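Geranyl diphosphate synthase small subunit (Antirrhinum majus, PDB 3QKC) probably serves as the non-catalytic partner of a prenyltransferase, steering its large subunit toward geranyl diphosphate, the C10 precursor of monoterpenes. Local coordinates at residues 172-185 with 209-221. Residues are numbered along the deposited sequence; the frame is centred on the assembly and turned at random.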
loop_
_atom_site.group_PDB
_atom_site.type_symbol
_atom_site.label_atom_id
_atom_site.label_comp_id
_atom_site.label_asym_id
_atom_site.label_seq_id
_atom_site.Cartn_x
_atom_site.Cartn_y
_atom_site.Cartn_z
ATOM N N ILE A 172 15.702 19.110 9.463
ATOM C CA ILE A 172 16.384 18.299 8.449
ATOM C C ILE A 172 16.654 16.894 8.982
ATOM O O ILE A 172 16.302 15.899 8.325
ATOM C CB ILE A 172 17.680 18.962 7.940
ATOM C CG1 ILE A 172 17.346 20.192 7.093
ATOM C CG2 ILE A 172 18.520 17.973 7.122
ATOM C CD1 ILE A 172 18.530 21.113 6.836
ATOM N N GLU A 173 17.257 16.816 10.170
ATOM C CA GLU A 173 17.470 15.532 10.831
ATOM C C GLU A 173 16.167 14.754 10.973
ATOM O O GLU A 173 16.130 13.568 10.666
ATOM C CB GLU A 173 18.130 15.699 12.206
ATOM C CG GLU A 173 18.522 14.361 12.845
ATOM C CD GLU A 173 19.318 14.497 14.132
ATOM O OE1 GLU A 173 19.712 15.629 14.502
ATOM O OE2 GLU A 173 19.558 13.449 14.777
ATOM N N TYR A 174 15.104 15.424 11.428
ATOM C CA TYR A 174 13.802 14.782 11.608
ATOM C C TYR A 174 13.308 14.139 10.313
ATOM O O TYR A 174 12.773 13.033 10.337
ATOM C CB TYR A 174 12.739 15.761 12.124
ATOM C CG TYR A 174 11.384 15.108 12.369
ATOM C CD1 TYR A 174 11.225 14.158 13.376
ATOM C CD2 TYR A 174 10.271 15.421 11.581
ATOM C CE1 TYR A 174 9.999 13.543 13.609
ATOM C CE2 TYR A 174 9.036 14.809 11.810
ATOM C CZ TYR A 174 8.912 13.867 12.829
ATOM O OH TYR A 174 7.697 13.254 13.080
ATOM N N VAL A 175 13.464 14.858 9.206
ATOM C CA VAL A 175 13.089 14.351 7.894
ATOM C C VAL A 175 13.903 13.098 7.534
ATOM O O VAL A 175 13.337 12.126 7.019
ATOM C CB VAL A 175 13.177 15.466 6.816
ATOM C CG1 VAL A 175 13.178 14.876 5.404
ATOM C CG2 VAL A 175 12.028 16.469 6.992
ATOM N N CYS A 176 15.207 13.106 7.839
ATOM C CA CYS A 176 16.085 11.959 7.589
ATOM C C CYS A 176 15.712 10.737 8.413
ATOM O O CYS A 176 15.712 9.606 7.915
ATOM C CB CYS A 176 17.541 12.326 7.839
ATOM S SG CYS A 176 18.223 13.415 6.578
ATOM N N LYS A 177 15.387 10.983 9.674
ATOM C CA LYS A 177 14.883 9.975 10.571
ATOM C C LYS A 177 13.575 9.366 10.077
ATOM O O LYS A 177 13.359 8.163 10.207
ATOM C CB LYS A 177 14.687 10.582 11.967
ATOM C CG LYS A 177 14.303 9.575 13.030
ATOM C CD LYS A 177 14.148 10.224 14.406
ATOM C CE LYS A 177 12.957 9.624 15.158
ATOM N NZ LYS A 177 12.802 10.252 16.524
ATOM N N LYS A 178 12.695 10.189 9.523
ATOM C CA LYS A 178 11.390 9.686 9.110
ATOM C C LYS A 178 11.437 8.957 7.762
ATOM O O LYS A 178 10.654 8.046 7.522
ATOM C CB LYS A 178 10.333 10.800 9.107
ATOM C CG LYS A 178 9.327 10.719 10.298
ATOM C CD LYS A 178 10.028 10.587 11.669
ATOM C CE LYS A 178 9.071 10.095 12.792
ATOM N NZ LYS A 178 8.815 8.604 12.770
ATOM N N LYS A 179 12.357 9.352 6.901
ATOM C CA LYS A 179 12.459 8.737 5.581
ATOM C C LYS A 179 13.508 7.630 5.593
ATOM O O LYS A 179 13.168 6.467 5.781
ATOM C CB LYS A 179 12.724 9.802 4.517
ATOM C CG LYS A 179 11.609 10.838 4.430
ATOM C CD LYS A 179 11.958 11.955 3.449
ATOM C CE LYS A 179 12.126 11.440 2.040
ATOM N NZ LYS A 179 12.737 12.472 1.136
ATOM N N GLU A 180 14.780 7.978 5.455
ATOM C CA GLU A 180 15.834 6.955 5.436
ATOM C C GLU A 180 15.907 6.200 6.757
ATOM O O GLU A 180 16.171 5.002 6.776
ATOM C CB GLU A 180 17.196 7.556 5.069
ATOM C CG GLU A 180 17.313 8.076 3.614
ATOM C CD GLU A 180 16.811 9.521 3.433
ATOM O OE1 GLU A 180 16.169 10.071 4.361
ATOM O OE2 GLU A 180 17.060 10.113 2.349
ATOM N N GLY A 181 15.645 6.899 7.863
ATOM C CA GLY A 181 15.654 6.271 9.173
ATOM C C GLY A 181 14.624 5.165 9.307
ATOM O O GLY A 181 14.950 4.031 9.677
ATOM N N THR A 182 13.368 5.490 9.011
ATOM C CA THR A 182 12.287 4.519 9.190
ATOM C C THR A 182 12.427 3.375 8.197
ATOM O O THR A 182 12.138 2.222 8.538
ATOM C CB THR A 182 10.891 5.187 9.113
ATOM O OG1 THR A 182 10.852 6.292 10.031
ATOM C CG2 THR A 182 9.794 4.205 9.506
ATOM N N LEU A 183 12.906 3.673 6.993
ATOM C CA LEU A 183 13.125 2.603 6.002
ATOM C C LEU A 183 14.129 1.560 6.492
ATOM O O LEU A 183 13.864 0.365 6.398
ATOM C CB LEU A 183 13.509 3.169 4.640
ATOM C CG LEU A 183 13.120 2.443 3.345
ATOM C CD1 LEU A 183 11.751 1.822 3.375
ATOM C CD2 LEU A 183 13.206 3.434 2.202
ATOM N N HIS A 184 15.254 1.995 7.060
ATOM C CA HIS A 184 16.230 1.037 7.599
ATOM C C HIS A 184 15.691 0.276 8.838
ATOM O O HIS A 184 15.887 -0.941 8.971
ATOM C CB HIS A 184 17.544 1.743 7.917
ATOM C CG HIS A 184 18.356 2.098 6.706
ATOM N ND1 HIS A 184 17.970 3.067 5.802
ATOM C CD2 HIS A 184 19.549 1.621 6.264
ATOM C CE1 HIS A 184 18.889 3.165 4.854
ATOM N NE2 HIS A 184 19.860 2.309 5.118
ATOM N N ALA A 185 15.012 1.007 9.725
ATOM C CA ALA A 185 14.406 0.424 10.916
ATOM C C ALA A 185 13.481 -0.742 10.536
ATOM O O ALA A 185 13.596 -1.841 11.076
ATOM C CB ALA A 185 13.645 1.499 11.701
ATOM N N GLY A 209 18.530 0.001 12.879
ATOM C CA GLY A 209 18.169 0.466 11.544
ATOM C C GLY A 209 17.883 1.944 11.521
ATOM O O GLY A 209 18.370 2.660 10.655
ATOM N N LEU A 210 17.111 2.411 12.500
ATOM C CA LEU A 210 16.812 3.837 12.620
ATOM C C LEU A 210 18.064 4.700 12.633
ATOM O O LEU A 210 18.113 5.723 11.939
ATOM C CB LEU A 210 15.958 4.134 13.850
ATOM C CG LEU A 210 15.261 5.501 13.948
ATOM C CD1 LEU A 210 14.280 5.745 12.799
ATOM C CD2 LEU A 210 14.533 5.628 15.293
ATOM N N TYR A 211 19.066 4.295 13.416
ATOM C CA TYR A 211 20.275 5.092 13.575
ATOM C C TYR A 211 21.084 5.149 12.275
ATOM O O TYR A 211 21.418 6.230 11.809
ATOM C CB TYR A 211 21.143 4.601 14.750
ATOM C CG TYR A 211 20.438 4.530 16.096
ATOM C CD1 TYR A 211 20.673 3.460 16.961
ATOM C CD2 TYR A 211 19.540 5.525 16.505
ATOM C CE1 TYR A 211 20.035 3.376 18.207
ATOM C CE2 TYR A 211 18.885 5.449 17.737
ATOM C CZ TYR A 211 19.146 4.375 18.584
ATOM O OH TYR A 211 18.528 4.285 19.802
ATOM N N VAL A 212 21.381 3.992 11.690
ATOM C CA VAL A 212 22.103 3.961 10.410
ATOM C C VAL A 212 21.323 4.567 9.235
ATOM O O VAL A 212 21.926 5.157 8.338
ATOM C CB VAL A 212 22.634 2.547 10.053
ATOM C CG1 VAL A 212 23.730 2.137 11.054
ATOM C CG2 VAL A 212 21.515 1.511 10.002
ATOM N N GLY A 213 19.994 4.441 9.251
ATOM C CA GLY A 213 19.155 5.056 8.230
ATOM C C GLY A 213 19.142 6.562 8.330
ATOM O O GLY A 213 19.231 7.271 7.310
ATOM N N THR A 214 19.040 7.068 9.564
ATOM C CA THR A 214 19.183 8.499 9.799
ATOM C C THR A 214 20.555 9.004 9.313
ATOM O O THR A 214 20.638 10.043 8.648
ATOM C CB THR A 214 18.951 8.865 11.275
ATOM O OG1 THR A 214 17.646 8.422 11.677
ATOM C CG2 THR A 214 19.069 10.376 11.484
ATOM N N VAL A 215 21.620 8.273 9.630
ATOM C CA VAL A 215 22.959 8.617 9.115
ATOM C C VAL A 215 22.990 8.629 7.574
ATOM O O VAL A 215 23.469 9.580 6.975
ATOM C CB VAL A 215 24.058 7.708 9.703
ATOM C CG1 VAL A 215 25.387 7.842 8.919
ATOM C CG2 VAL A 215 24.258 8.026 11.186
ATOM N N GLN A 216 22.425 7.597 6.951
ATOM C CA GLN A 216 22.358 7.517 5.490
ATOM C C GLN A 216 21.582 8.708 4.904
ATOM O O GLN A 216 22.014 9.331 3.917
ATOM C CB GLN A 216 21.750 6.177 5.063
ATOM C CG GLN A 216 22.378 5.563 3.809
ATOM C CD GLN A 216 23.759 4.931 4.049
ATOM O OE1 GLN A 216 24.552 5.393 4.881
ATOM N NE2 GLN A 216 24.043 3.865 3.310
ATOM N N GLY A 217 20.460 9.048 5.535
ATOM C CA GLY A 217 19.742 10.272 5.214
ATOM C C GLY A 217 20.584 11.529 5.289
ATOM O O GLY A 217 20.596 12.325 4.344
ATOM N N LEU A 218 21.276 11.716 6.412
ATOM C CA LEU A 218 22.080 12.915 6.650
ATOM C C LEU A 218 23.218 13.099 5.646
ATOM O O LEU A 218 23.481 14.222 5.187
ATOM C CB LEU A 218 22.644 12.921 8.073
ATOM C CG LEU A 218 21.683 13.238 9.224
ATOM C CD1 LEU A 218 22.356 12.994 10.567
ATOM C CD2 LEU A 218 21.146 14.664 9.132
ATOM N N LEU A 219 23.889 11.994 5.318
ATOM C CA LEU A 219 24.927 11.983 4.289
ATOM C C LEU A 219 24.377 12.454 2.953
ATOM O O LEU A 219 25.048 13.186 2.235
ATOM C CB LEU A 219 25.525 10.584 4.144
ATOM C CG LEU A 219 26.820 10.241 4.883
ATOM C CD1 LEU A 219 26.745 10.512 6.379
ATOM C CD2 LEU A 219 27.169 8.782 4.617
ATOM N N GLY A 220 23.147 12.042 2.645
ATOM C CA GLY A 220 22.452 12.431 1.413
ATOM C C GLY A 220 22.055 13.899 1.329
ATOM O O GLY A 220 21.544 14.352 0.296
ATOM N N LYS A 221 22.263 14.629 2.427
ATOM C CA LYS A 221 22.171 16.088 2.458
ATOM C C LYS A 221 23.545 16.695 2.211
ATOM O O LYS A 221 23.682 17.680 1.479
ATOM C CB LYS A 221 21.609 16.569 3.803
ATOM C CG LYS A 221 20.172 17.103 3.749
ATOM C CD LYS A 221 19.139 16.036 3.379
ATOM C CE LYS A 221 17.784 16.677 3.136
ATOM N NZ LYS A 221 16.722 15.679 2.861
HETATM O O HOH W 1 16.217 12.664 4.059
#
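Leu210 drives its CD1 methyl against the backbone of Gly181, 3.6 Å from Gly181 O, and settles as a knob among Lys177, Gly181, Thr182 and Ala185. Its CG stands anti to the backbone N (chi1 -165°), which carries the branched end across to the facing helix. The second knob, His184, enters from the other helix among Gly209, Val212, Gly213 and Gln216. Gly213 CA lies over one ring face, 3.6 Å from the centroid, a CH-pi contact that a bare glycine permits. His184 ND1 donates to Glu180 O (2.8 Å), one turn back, while NE2 bonds Ser48, so both ring nitrogens are held and the ring's rotation is fixed. Replacing His184 with an alanine is likely to open a gap over Gly213 CA and leave Ser48 without its imidazole partner. Cys176, small enough for the close crossing, lays SG against Gly217 C at 3.3 Å. Glycines make such closeness possible: the axes approach to 6.6 Å, and Gly181 and Gly213 meet CA to CA at 3.8 Å. Thr214 is a third knob, among Glu173, Cys176, Lys177 and Gly181, and its OG1 donates to Leu210 O within its own helix. This is glycine-mediated knobs-into-holes packing of the consecutive helices 169-195 and 199-219, whose segments run 132° apart, within the all-helical isoprenyl diphosphate synthase fold.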